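Local coordinates for protein glycerol dehydrogenase (Bacillus coagulans, PDB 6CSJ) that oxidises polyols such as glycerol, probably with NAD+ as electron acceptor, and in this double mutant has acquired D-lactate dehydrogenase activity, at residues Lys10-Pro15 against Pro147-Met152; Ala100-Tyr105 against Glu139-Pro144; Pro161-Val166 against His268-Glu273; Ile200-Leu205 against Asn237-Gly242. The protein carries 2 engineered substitutions. All coordinates share one frame; numbering follows the deposited sequence.

Contact 1: Lys10-Pro15 against Pro147-Met152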
loop_
_atom_site.group_PDB
_atom_site.type_symbol
_atom_site.label_atom_id
_atom_site.label_comp_id
_atom_site.label_asym_id
_atom_site.label_seq_id
_atom_site.Cartn_x
_atom_site.Cartn_y
_atom_site.Cartn_z
ATOM N N LYS A 10 3.963 -0.747 17.003
ATOM C CA LYS A 10 5.378 -0.903 16.690
ATOM C C LYS A 10 5.552 -1.202 15.206
ATOM O O LYS A 10 4.787 -1.986 14.638
ATOM C CB LYS A 10 6.011 -2.041 17.498
ATOM C CG LYS A 10 5.821 -1.963 19.004
ATOM C CD LYS A 10 6.790 -2.885 19.724
ATOM C CE LYS A 10 6.394 -3.117 21.176
ATOM N NZ LYS A 10 6.265 -1.896 22.013
ATOM N N PHE A 11 6.548 -0.563 14.589
ATOM C CA PHE A 11 6.967 -0.895 13.232
ATOM C C PHE A 11 8.431 -1.324 13.324
ATOM O O PHE A 11 9.273 -0.562 13.805
ATOM C CB PHE A 11 6.752 0.276 12.258
ATOM C CG PHE A 11 7.446 0.099 10.939
ATOM C CD1 PHE A 11 8.730 0.571 10.770
ATOM C CD2 PHE A 11 6.830 -0.551 9.869
ATOM C CE1 PHE A 11 9.411 0.385 9.568
ATOM C CE2 PHE A 11 7.476 -0.704 8.662
ATOM C CZ PHE A 11 8.773 -0.244 8.508
ATOM N N ILE A 12 8.712 -2.539 12.850
ATOM C CA ILE A 12 9.972 -3.246 13.109
ATOM C C ILE A 12 10.560 -3.698 11.777
ATOM O O ILE A 12 9.880 -4.378 11.000
ATOM C CB ILE A 12 9.693 -4.474 13.999
ATOM C CG1 ILE A 12 9.222 -4.036 15.389
ATOM C CG2 ILE A 12 10.913 -5.393 14.115
ATOM C CD1 ILE A 12 8.257 -5.016 16.012
ATOM N N GLN A 13 11.812 -3.333 11.511
ATOM C CA GLN A 13 12.419 -3.600 10.209
ATOM C C GLN A 13 13.877 -4.026 10.338
ATOM O O GLN A 13 14.641 -3.438 11.104
ATOM C CB GLN A 13 12.312 -2.353 9.321
ATOM C CG GLN A 13 12.907 -2.515 7.926
ATOM C CD GLN A 13 12.803 -1.263 7.086
ATOM O OE1 GLN A 13 11.809 -0.548 7.142
ATOM N NE2 GLN A 13 13.830 -0.996 6.294
ATOM N N GLY A 14 14.255 -5.022 9.548
ATOM C CA GLY A 14 15.611 -5.541 9.544
ATOM C C GLY A 14 15.706 -6.855 8.786
ATOM O O GLY A 14 14.684 -7.491 8.515
ATOM N N PRO A 15 16.934 -7.269 8.427
ATOM C CA PRO A 15 17.087 -8.558 7.741
ATOM C C PRO A 15 16.868 -9.735 8.696
ATOM O O PRO A 15 17.290 -9.672 9.868
ATOM C CB PRO A 15 18.527 -8.518 7.201
ATOM C CG PRO A 15 19.242 -7.545 8.056
ATOM C CD PRO A 15 18.235 -6.642 8.732
ATOM N N PRO A 147 -2.953 -2.286 12.944
ATOM C CA PRO A 147 -2.368 -3.525 13.463
ATOM C C PRO A 147 -1.335 -3.249 14.542
ATOM O O PRO A 147 -0.596 -2.262 14.446
ATOM C CB PRO A 147 -1.689 -4.149 12.236
ATOM C CG PRO A 147 -1.675 -3.075 11.179
ATOM C CD PRO A 147 -2.861 -2.216 11.470
ATOM N N THR A 148 -1.290 -4.107 15.563
ATOM C CA THR A 148 -0.432 -3.883 16.720
ATOM C C THR A 148 1.051 -3.757 16.312
ATOM O O THR A 148 1.681 -2.763 16.646
ATOM C CB THR A 148 -0.615 -4.995 17.785
ATOM O OG1 THR A 148 -1.991 -5.415 17.823
ATOM C CG2 THR A 148 -0.201 -4.503 19.180
ATOM N N PHE A 149 1.585 -4.748 15.592
ATOM C CA PHE A 149 2.958 -4.714 15.075
ATOM C C PHE A 149 2.934 -4.890 13.561
ATOM O O PHE A 149 2.165 -5.696 13.039
ATOM C CB PHE A 149 3.869 -5.850 15.596
ATOM C CG PHE A 149 4.091 -5.900 17.094
ATOM C CD1 PHE A 149 3.722 -4.874 17.966
ATOM C CD2 PHE A 149 4.756 -7.010 17.633
ATOM C CE1 PHE A 149 3.953 -4.981 19.336
ATOM C CE2 PHE A 149 4.996 -7.112 19.000
ATOM C CZ PHE A 149 4.593 -6.096 19.851
ATOM N N VAL A 150 3.812 -4.155 12.881
ATOM C CA VAL A 150 4.170 -4.417 11.501
ATOM C C VAL A 150 5.650 -4.825 11.498
ATOM O O VAL A 150 6.478 -4.111 12.066
ATOM C CB VAL A 150 3.955 -3.174 10.618
ATOM C CG1 VAL A 150 4.323 -3.470 9.168
ATOM C CG2 VAL A 150 2.512 -2.702 10.739
ATOM N N ILE A 151 5.965 -5.962 10.870
ATOM C CA ILE A 151 7.325 -6.502 10.833
ATOM C C ILE A 151 7.802 -6.676 9.392
ATOM O O ILE A 151 7.177 -7.407 8.630
ATOM C CB ILE A 151 7.422 -7.852 11.587
ATOM C CG1 ILE A 151 7.153 -7.620 13.084
ATOM C CG2 ILE A 151 8.805 -8.495 11.386
ATOM C CD1 ILE A 151 7.134 -8.874 13.923
ATOM N N MET A 152 8.916 -6.023 9.040
ATOM C CA MET A 152 9.473 -6.066 7.687
ATOM C C MET A 152 10.801 -6.841 7.684
ATOM O O MET A 152 11.840 -6.330 8.125
ATOM C CB MET A 152 9.697 -4.642 7.140
ATOM C CG MET A 152 8.498 -3.709 7.209
ATOM S SD MET A 152 6.989 -4.329 6.435
ATOM C CE MET A 152 7.342 -4.120 4.689
#
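K10 turns CG anti to its carbonyl carbon (chi1 -54°), and F149 does the same with its own CG (chi1 -61°), which sets lysine chain and phenyl ring side by side on one face of the sheet. The methylenes of K10 pass CD1, CE1 and CZ of the ring, nearest where K10 CD lies 3.5 Å from F149 CE1; a long chain with a charged end suits a border where the ring needs apolar cover. An alanine at K10 would keep only the CB contact and would probably leave the CE1 and CZ side of F149 with less aliphatic cover. On the same face I12 CD1 reaches I151 CG1 at 4.1 Å. This is a parallel pairing at the border of the six-stranded sheet of the Rossmann-like domain: five backbone bonds alternate between the strands, from K10 N to T148 O through to G14 N to M152 O, with M152 N to I12 O at 2.7 Å. On the other face the F11 ring meets V150 CG1 through CD2, and F11 CE2 touches M152 CG at 3.5 Å. M152 SD makes an oblique Met-aromatic contact, 5.5 Å from the F11 ring centroid. Helix 228-248 packs on this face, and Q13 NE2 bonds to E231 O there.

Contact 2: Ala100-Tyr105 against Glu139-Pro144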
loop_
_atom_site.group_PDB
_atom_site.type_symbol
_atom_site.label_atom_id
_atom_site.label_comp_id
_atom_site.label_asym_id
_atom_site.label_seq_id
_atom_site.Cartn_x
_atom_site.Cartn_y
_atom_site.Cartn_z
ATOM N N ALA A 100 -5.607 -11.485 8.439
ATOM C CA ALA A 100 -5.110 -11.475 9.814
ATOM C C ALA A 100 -5.670 -10.301 10.634
ATOM O O ALA A 100 -6.004 -10.464 11.804
ATOM C CB ALA A 100 -3.591 -11.453 9.828
ATOM N N LYS A 101 -5.771 -9.126 10.030
ATOM C CA LYS A 101 -6.306 -7.950 10.731
ATOM C C LYS A 101 -7.780 -8.159 11.090
ATOM O O LYS A 101 -8.200 -7.861 12.213
ATOM C CB LYS A 101 -6.168 -6.679 9.888
ATOM C CG LYS A 101 -4.752 -6.237 9.540
ATOM C CD LYS A 101 -4.762 -4.919 8.790
ATOM C CE LYS A 101 -3.711 -4.869 7.699
ATOM N NZ LYS A 101 -3.825 -3.626 6.869
ATOM N N ALA A 102 -8.548 -8.666 10.126
ATOM C CA ALA A 102 -9.959 -9.027 10.335
ATOM C C ALA A 102 -10.135 -10.057 11.465
ATOM O O ALA A 102 -10.979 -9.869 12.352
ATOM C CB ALA A 102 -10.577 -9.552 9.040
ATOM N N VAL A 103 -9.318 -11.116 11.444
ATOM C CA VAL A 103 -9.349 -12.145 12.500
ATOM C C VAL A 103 -9.059 -11.544 13.876
ATOM O O VAL A 103 -9.721 -11.893 14.851
ATOM C CB VAL A 103 -8.391 -13.334 12.198
ATOM C CG1 VAL A 103 -8.210 -14.244 13.405
ATOM C CG2 VAL A 103 -8.917 -14.154 11.029
ATOM N N GLY A 104 -8.085 -10.643 13.958
ATOM C CA GLY A 104 -7.766 -9.991 15.227
ATOM C C GLY A 104 -8.890 -9.117 15.729
ATOM O O GLY A 104 -9.147 -9.056 16.932
ATOM N N TYR A 105 -9.556 -8.439 14.798
ATOM C CA TYR A 105 -10.732 -7.614 15.102
ATOM C C TYR A 105 -11.901 -8.456 15.636
ATOM O O TYR A 105 -12.412 -8.179 16.727
ATOM C CB TYR A 105 -11.155 -6.817 13.856
ATOM C CG TYR A 105 -12.474 -6.094 14.000
ATOM C CD1 TYR A 105 -12.677 -5.177 15.042
ATOM C CD2 TYR A 105 -13.510 -6.309 13.094
ATOM C CE1 TYR A 105 -13.889 -4.524 15.189
ATOM C CE2 TYR A 105 -14.729 -5.665 13.237
ATOM C CZ TYR A 105 -14.916 -4.779 14.284
ATOM O OH TYR A 105 -16.116 -4.131 14.427
ATOM N N GLU A 139 -16.462 -5.361 0.315
ATOM C CA GLU A 139 -16.502 -4.153 1.152
ATOM C C GLU A 139 -15.162 -3.720 1.756
ATOM O O GLU A 139 -14.217 -4.511 1.835
ATOM C CB GLU A 139 -17.525 -4.313 2.272
ATOM C CG GLU A 139 -17.281 -5.505 3.205
ATOM C CD GLU A 139 -17.954 -5.406 4.538
ATOM O OE1 GLU A 139 -18.049 -4.296 5.049
ATOM O OE2 GLU A 139 -18.388 -6.424 5.131
ATOM N N TYR A 140 -15.112 -2.459 2.179
ATOM C CA TYR A 140 -14.022 -1.928 2.992
ATOM C C TYR A 140 -14.378 -2.099 4.462
ATOM O O TYR A 140 -15.298 -1.470 4.946
ATOM C CB TYR A 140 -13.774 -0.437 2.684
ATOM C CG TYR A 140 -13.235 -0.185 1.294
ATOM C CD1 TYR A 140 -12.022 -0.740 0.894
ATOM C CD2 TYR A 140 -13.930 0.613 0.371
ATOM C CE1 TYR A 140 -11.513 -0.525 -0.382
ATOM C CE2 TYR A 140 -13.429 0.832 -0.910
ATOM C CZ TYR A 140 -12.219 0.254 -1.274
ATOM O OH TYR A 140 -11.694 0.440 -2.524
ATOM N N LEU A 141 -13.638 -2.947 5.168
ATOM C CA LEU A 141 -13.813 -3.128 6.611
ATOM C C LEU A 141 -12.843 -2.189 7.351
ATOM O O LEU A 141 -11.642 -2.426 7.364
ATOM C CB LEU A 141 -13.582 -4.588 6.993
ATOM C CG LEU A 141 -13.685 -4.982 8.475
ATOM C CD1 LEU A 141 -15.037 -4.620 9.070
ATOM C CD2 LEU A 141 -13.360 -6.461 8.688
ATOM N N MET A 142 -13.395 -1.136 7.958
ATOM C CA MET A 142 -12.650 -0.147 8.733
ATOM C C MET A 142 -12.422 -0.739 10.107
ATOM O O MET A 142 -13.374 -1.133 10.761
ATOM C CB MET A 142 -13.423 1.176 8.901
ATOM C CG MET A 142 -14.081 1.738 7.655
ATOM S SD MET A 142 -12.935 2.269 6.372
ATOM C CE MET A 142 -14.083 2.909 5.164
ATOM N N LEU A 143 -11.169 -0.790 10.551
ATOM C CA LEU A 143 -10.842 -1.380 11.838
ATOM C C LEU A 143 -10.719 -0.290 12.883
ATOM O O LEU A 143 -10.356 0.826 12.541
ATOM C CB LEU A 143 -9.552 -2.183 11.730
ATOM C CG LEU A 143 -9.614 -3.260 10.655
ATOM C CD1 LEU A 143 -8.244 -3.872 10.466
ATOM C CD2 LEU A 143 -10.644 -4.328 11.024
ATOM N N PRO A 144 -11.039 -0.598 14.154
ATOM C CA PRO A 144 -10.867 0.401 15.222
ATOM C C PRO A 144 -9.413 0.796 15.482
ATOM O O PRO A 144 -9.151 1.916 15.930
ATOM C CB PRO A 144 -11.429 -0.307 16.470
ATOM C CG PRO A 144 -12.216 -1.449 15.967
ATOM C CD PRO A 144 -11.630 -1.855 14.655
#
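Y105 and L143 meet where helix 94-106 of the Rossmann-like domain packs against the antiparallel hairpin of strands 127-131 and 137-142 and the residues that leave its second strand. The tyrosine carries CG anti to its backbone N (chi1 171°), and its contacts can be followed outward. CB lies 3.8 Å from L143 CD2, and CG is barely farther from the same methyl. At the ring the two sides part company: Y105 CD1 approaches P144 CD at 3.5 Å, and Y105 CE1 is equally near P144 CD and almost as near P144 CG, whereas Y105 CE2 comes only within 4.3 Å of L141 CD1. The tyrosine and proline side chains cross at about a right angle. Beyond these carbons the ring leads to the hydroxyl of a residue at the surface, a place where a tyrosine can be apolar at its root and polar at its end. L143 forks between two helix residues one turn apart: while CD2 takes Y105, CD1 presses on K101 CB at 3.5 Å. An alanine in place of L143 would lose both methyls and would probably open a gap between K101 and Y105. K101 uses only its aliphatic part here, since NZ goes on to bond the carbonyls of S125 and L127. A102 CB makes a looser touch on L141 CD2, at 4.2 Å. The chemistry is wholly apolar across the pair, so it depends on the fit of the side chains and not on directed bonds.

Contact 3: Pro161-Val166 against His268-Glu273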
loop_
_atom_site.group_PDB
_atom_site.type_symbol
_atom_site.label_atom_id
_atom_site.label_comp_id
_atom_site.label_asym_id
_atom_site.label_seq_id
_atom_site.Cartn_x
_atom_site.Cartn_y
_atom_site.Cartn_z
ATOM N N PRO A 161 10.310 -10.231 -6.828
ATOM C CA PRO A 161 10.702 -9.504 -8.055
ATOM C C PRO A 161 10.751 -7.981 -7.841
ATOM O O PRO A 161 9.888 -7.437 -7.149
ATOM C CB PRO A 161 9.588 -9.854 -9.057
ATOM C CG PRO A 161 8.990 -11.116 -8.559
ATOM C CD PRO A 161 9.153 -11.123 -7.054
ATOM N N ALA A 162 11.748 -7.321 -8.431
ATOM C CA ALA A 162 11.961 -5.882 -8.229
ATOM C C ALA A 162 10.790 -5.018 -8.709
ATOM O O ALA A 162 10.555 -3.932 -8.175
ATOM C CB ALA A 162 13.259 -5.432 -8.880
ATOM N N ARG A 163 10.060 -5.504 -9.707
ATOM C CA ARG A 163 8.837 -4.844 -10.158
ATOM C C ARG A 163 7.892 -4.492 -8.997
ATOM O O ARG A 163 7.256 -3.431 -9.013
ATOM C CB ARG A 163 8.090 -5.725 -11.174
ATOM C CG ARG A 163 6.917 -5.006 -11.813
ATOM C CD ARG A 163 6.152 -5.867 -12.779
ATOM N NE ARG A 163 4.956 -5.149 -13.214
ATOM C CZ ARG A 163 3.869 -5.698 -13.746
ATOM N NH1 ARG A 163 3.781 -7.005 -13.933
ATOM N NH2 ARG A 163 2.845 -4.915 -14.090
ATOM N N LEU A 164 7.800 -5.388 -8.017
ATOM C CA LEU A 164 6.957 -5.171 -6.842
ATOM C C LEU A 164 7.480 -4.068 -5.920
ATOM O O LEU A 164 6.682 -3.310 -5.359
ATOM C CB LEU A 164 6.753 -6.474 -6.067
ATOM C CG LEU A 164 5.784 -7.483 -6.715
ATOM C CD1 LEU A 164 5.949 -8.864 -6.087
ATOM C CD2 LEU A 164 4.324 -7.023 -6.609
ATOM N N LEU A 165 8.797 -3.972 -5.753
ATOM C CA LEU A 165 9.383 -2.902 -4.936
ATOM C C LEU A 165 9.180 -1.549 -5.630
ATOM O O LEU A 165 8.837 -0.553 -4.975
ATOM C CB LEU A 165 10.881 -3.137 -4.672
ATOM C CG LEU A 165 11.506 -2.179 -3.644
ATOM C CD1 LEU A 165 11.002 -2.460 -2.232
ATOM C CD2 LEU A 165 13.017 -2.265 -3.687
ATOM N N VAL A 166 9.381 -1.540 -6.948
ATOM C CA VAL A 166 9.189 -0.345 -7.774
ATOM C C VAL A 166 7.726 0.104 -7.722
ATOM O O VAL A 166 7.453 1.297 -7.566
ATOM C CB VAL A 166 9.641 -0.586 -9.233
ATOM C CG1 VAL A 166 9.219 0.556 -10.147
ATOM C CG2 VAL A 166 11.161 -0.748 -9.283
ATOM N N HIS A 268 -3.895 -5.767 -15.489
ATOM C CA HIS A 268 -2.605 -6.450 -15.318
ATOM C C HIS A 268 -1.516 -5.581 -14.623
ATOM O O HIS A 268 -0.472 -6.105 -14.248
ATOM C CB HIS A 268 -2.103 -7.007 -16.663
ATOM C CG HIS A 268 -1.392 -6.007 -17.521
ATOM N ND1 HIS A 268 -2.060 -5.078 -18.296
ATOM C CD2 HIS A 268 -0.071 -5.794 -17.738
ATOM C CE1 HIS A 268 -1.181 -4.339 -18.955
ATOM N NE2 HIS A 268 0.034 -4.751 -18.631
ATOM N N MET A 269 -1.748 -4.276 -14.478
ATOM C CA MET A 269 -0.817 -3.391 -13.773
ATOM C C MET A 269 -1.106 -3.406 -12.277
ATOM O O MET A 269 -2.262 -3.484 -11.861
ATOM C CB MET A 269 -0.937 -1.947 -14.275
ATOM C CG MET A 269 -0.762 -1.768 -15.779
ATOM S SD MET A 269 0.801 -2.372 -16.433
ATOM C CE MET A 269 1.985 -1.225 -15.722
ATOM N N TYR A 270 -0.055 -3.310 -11.474
ATOM C CA TYR A 270 -0.202 -3.302 -10.021
ATOM C C TYR A 270 -0.696 -1.956 -9.508
ATOM O O TYR A 270 -0.672 -0.955 -10.213
ATOM C CB TYR A 270 1.118 -3.682 -9.328
ATOM C CG TYR A 270 1.639 -5.059 -9.692
ATOM C CD1 TYR A 270 0.812 -6.187 -9.642
ATOM C CD2 TYR A 270 2.963 -5.245 -10.062
ATOM C CE1 TYR A 270 1.290 -7.444 -9.984
ATOM C CE2 TYR A 270 3.454 -6.496 -10.385
ATOM C CZ TYR A 270 2.615 -7.595 -10.342
ATOM O OH TYR A 270 3.075 -8.845 -10.673
ATOM N N HIS A 271 -1.149 -1.968 -8.260
ATOM C CA HIS A 271 -1.751 -0.825 -7.575
ATOM C C HIS A 271 -0.876 0.424 -7.680
ATOM O O HIS A 271 -1.309 1.449 -8.192
ATOM C CB HIS A 271 -2.025 -1.212 -6.110
ATOM C CG HIS A 271 -2.806 -0.201 -5.326
ATOM N ND1 HIS A 271 -4.162 -0.324 -5.093
ATOM C CD2 HIS A 271 -2.408 0.918 -4.667
ATOM C CE1 HIS A 271 -4.570 0.694 -4.352
ATOM N NE2 HIS A 271 -3.527 1.458 -4.083
ATOM N N GLY A 272 0.369 0.322 -7.241
ATOM C CA GLY A 272 1.268 1.481 -7.177
ATOM C C GLY A 272 1.731 2.012 -8.526
ATOM O O GLY A 272 2.035 3.205 -8.663
ATOM N N GLU A 273 1.784 1.132 -9.520
ATOM C CA GLU A 273 2.081 1.528 -10.896
ATOM C C GLU A 273 0.992 2.462 -11.425
ATOM O O GLU A 273 1.285 3.496 -12.022
ATOM C CB GLU A 273 2.229 0.294 -11.797
ATOM C CG GLU A 273 3.452 -0.556 -11.448
ATOM C CD GLU A 273 3.518 -1.889 -12.183
ATOM O OE1 GLU A 273 2.462 -2.447 -12.563
ATOM O OE2 GLU A 273 4.648 -2.395 -12.356
HETATM O O HOH W 1 6.648 -1.498 -11.128
#
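The N-terminal end of helix 271-285, with Y270 at its N-cap position, meets the N-terminal part of helix 162-173 in the helical part of the dehydrogenase. E273, in the first turn of its helix, serves both sides of this junction. Its OE1 accepts from Y270 N at 2.9 Å, met on the anti side of the carboxylate, the half of a capping box in which the N3 side chain accepts from the N-cap N-H. The syn lone pairs of both oxygens are given to R163. This arginine sets CG anti to its backbone N (chi1 -172°) and stays extended as far as NE, which lets it span the distance between the helices. Its grip is side-on: NE bonds to E273 OE2 at 2.9 Å with the oxygen in the guanidinium plane, and NH2 bonds to E273 OE1 at 2.9 Å from a more tilted position. Guanidinium and carboxylate planes are nearly coplanar, 28° apart. This salt bridge and the backbone N-H of Y270 together fix the carboxylate and probably favour its charged form.

The Y270 ring lies between two unlike neighbours. L164 CD2 makes a CH-pi contact over one face, 4.1 Å from the ring centroid. R163 NH2 lies over the opposite face, while Y270 CE2 sits over one face of the guanidinium, 3.5 Å from NE. The guanidinium is inclined by 37° to the ring, so the two are not stacked flat. Tyrosine suits this place by offering one face to a methyl and the other to the guanidinium. A water also donates to R163 O at 2.9 Å.

Contact 4: Ile200-Leu205 against Asn237-Gly242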
loop_
_atom_site.group_PDB
_atom_site.type_symbol
_atom_site.label_atom_id
_atom_site.label_comp_id
_atom_site.label_asym_id
_atom_site.label_seq_id
_atom_site.Cartn_x
_atom_site.Cartn_y
_atom_site.Cartn_z
ATOM N N ILE A 200 2.209 15.209 7.747
ATOM C CA ILE A 200 2.666 15.908 6.534
ATOM C C ILE A 200 4.202 15.847 6.433
ATOM O O ILE A 200 4.742 15.650 5.346
ATOM C CB ILE A 200 2.076 17.357 6.420
ATOM C CG1 ILE A 200 2.255 17.933 5.019
ATOM C CG2 ILE A 200 2.686 18.321 7.426
ATOM C CD1 ILE A 200 1.459 17.216 3.953
ATOM N N ALA A 201 4.891 15.954 7.564
ATOM C CA ALA A 201 6.350 15.783 7.606
ATOM C C ALA A 201 6.804 14.377 7.176
ATOM O O ALA A 201 7.773 14.242 6.431
ATOM C CB ALA A 201 6.876 16.107 8.991
ATOM N N LEU A 202 6.101 13.343 7.634
ATOM C CA LEU A 202 6.387 11.963 7.217
ATOM C C LEU A 202 6.059 11.726 5.731
ATOM O O LEU A 202 6.794 11.020 5.036
ATOM C CB LEU A 202 5.658 10.949 8.111
ATOM C CG LEU A 202 6.141 10.904 9.570
ATOM C CD1 LEU A 202 5.303 9.956 10.401
ATOM C CD2 LEU A 202 7.603 10.493 9.692
ATOM N N ALA A 203 4.973 12.327 5.252
ATOM C CA ALA A 203 4.623 12.284 3.831
ATOM C C ALA A 203 5.692 12.953 2.948
ATOM O O ALA A 203 6.051 12.438 1.889
ATOM C CB ALA A 203 3.272 12.945 3.613
ATOM N N LYS A 204 6.188 14.099 3.399
ATOM C CA LYS A 204 7.248 14.843 2.696
ATOM C C LYS A 204 8.557 14.028 2.670
ATOM O O LYS A 204 9.191 13.881 1.616
ATOM C CB LYS A 204 7.421 16.240 3.350
ATOM C CG LYS A 204 8.551 17.144 2.864
ATOM C CD LYS A 204 8.486 17.453 1.385
ATOM C CE LYS A 204 9.655 18.312 0.920
ATOM N NZ LYS A 204 9.831 18.161 -0.556
ATOM N N LEU A 205 8.940 13.471 3.817
ATOM C CA LEU A 205 10.114 12.592 3.875
ATOM C C LEU A 205 9.951 11.377 2.957
ATOM O O LEU A 205 10.920 10.936 2.345
ATOM C CB LEU A 205 10.393 12.140 5.303
ATOM C CG LEU A 205 11.621 11.244 5.516
ATOM C CD1 LEU A 205 12.929 11.979 5.230
ATOM C CD2 LEU A 205 11.594 10.693 6.934
ATOM N N ASN A 237 8.182 3.106 1.627
ATOM C CA ASN A 237 7.048 2.413 1.012
ATOM C C ASN A 237 5.991 1.940 2.008
ATOM O O ASN A 237 4.832 1.778 1.633
ATOM C CB ASN A 237 7.523 1.196 0.210
ATOM C CG ASN A 237 8.208 1.575 -1.095
ATOM O OD1 ASN A 237 8.474 2.750 -1.357
ATOM N ND2 ASN A 237 8.501 0.568 -1.924
ATOM N N THR A 238 6.384 1.713 3.262
ATOM C CA THR A 238 5.513 1.078 4.245
ATOM C C THR A 238 5.125 2.023 5.384
ATOM O O THR A 238 3.960 2.400 5.507
ATOM C CB THR A 238 6.170 -0.201 4.790
ATOM O OG1 THR A 238 6.653 -0.984 3.689
ATOM C CG2 THR A 238 5.163 -1.034 5.578
ATOM N N TYR A 239 6.072 2.423 6.217
ATOM C CA TYR A 239 5.710 3.262 7.354
ATOM C C TYR A 239 5.404 4.694 6.919
ATOM O O TYR A 239 4.307 5.181 7.153
ATOM C CB TYR A 239 6.788 3.262 8.433
ATOM C CG TYR A 239 6.314 3.885 9.728
ATOM C CD1 TYR A 239 5.537 3.150 10.613
ATOM C CD2 TYR A 239 6.617 5.200 10.070
ATOM C CE1 TYR A 239 5.052 3.691 11.789
ATOM C CE2 TYR A 239 6.150 5.747 11.278
ATOM C CZ TYR A 239 5.362 4.975 12.124
ATOM O OH TYR A 239 4.869 5.463 13.311
ATOM N N LEU A 240 6.367 5.343 6.270
ATOM C CA LEU A 240 6.246 6.762 5.917
ATOM C C LEU A 240 5.024 7.018 5.034
ATOM O O LEU A 240 4.229 7.925 5.315
ATOM C CB LEU A 240 7.494 7.268 5.186
ATOM C CG LEU A 240 8.869 7.121 5.830
ATOM C CD1 LEU A 240 9.936 7.787 4.966
ATOM C CD2 LEU A 240 8.863 7.693 7.242
ATOM N N SER A 241 4.895 6.223 3.971
ATOM C CA SER A 241 3.760 6.317 3.060
ATOM C C SER A 241 2.441 5.873 3.721
ATOM O O SER A 241 1.385 6.427 3.420
ATOM C CB SER A 241 4.008 5.463 1.815
ATOM O OG SER A 241 2.921 5.541 0.915
ATOM N N GLY A 242 2.510 4.860 4.590
ATOM C CA GLY A 242 1.348 4.373 5.323
ATOM C C GLY A 242 0.748 5.393 6.274
ATOM O O GLY A 242 -0.455 5.668 6.212
#
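Residues 200-205 of helix 197-221 and 237-242 of helix 228-248 run in broadly opposite directions, the axes of these short segments 136° apart and 8.1 Å from each other at closest approach, with L202 and L240 bringing their CA atoms to 5.4 Å. L240 carries much of the contact. Its CG is anti to the carbonyl carbon (chi1 -56°), and from there the two methyls fork toward leucines one turn apart on the other helix. L240 CD1 meets L205 CD2 at 3.9 Å, with L205 CG about as near, while L240 CD2 meets L202 CD2, also at 3.9 Å. The L202 and L240 side chains cross at about a right angle. Closer to the backbone, L240 CB lies 3.8 Å from L202 O. Leucine suits L240 and L202, since each sends its two methyls to different partners: L202 CD1 adds a looser touch on Y239 CE2, at 4.4 Å. Within the second helix, residues 237-240 form a wider pi-type turn, and G242 suits its place because a CB there would clash with T238 O. Around this pair, A203 packs on helix 175-185, S241 OG bonds to T175 and N121, and Y239 bonds to S7 through OH while its ring meets F11 of strand 10-14.

From the N terminus, strand 10-14 pairs with strand 149-153 more than 130 residues later, so contact 1 closes a long loop holding most of the Rossmann-like domain. Contact 2 is nested inside that loop, joining helix 94-106 to the hairpin strand that precedes strand 149-153; P147 CD and K101 CD touch between the two contacts. The chain then enters its helical part, where contact 3 ties helix 162-173 to helix 271-285 across about a hundred residues. Contact 4 is nested within it, and none of the loops cross. Contact 4 also joins the two parts: T238 packs on M152 of contact 1, while N237 ND2 lies near L165 O of contact 3.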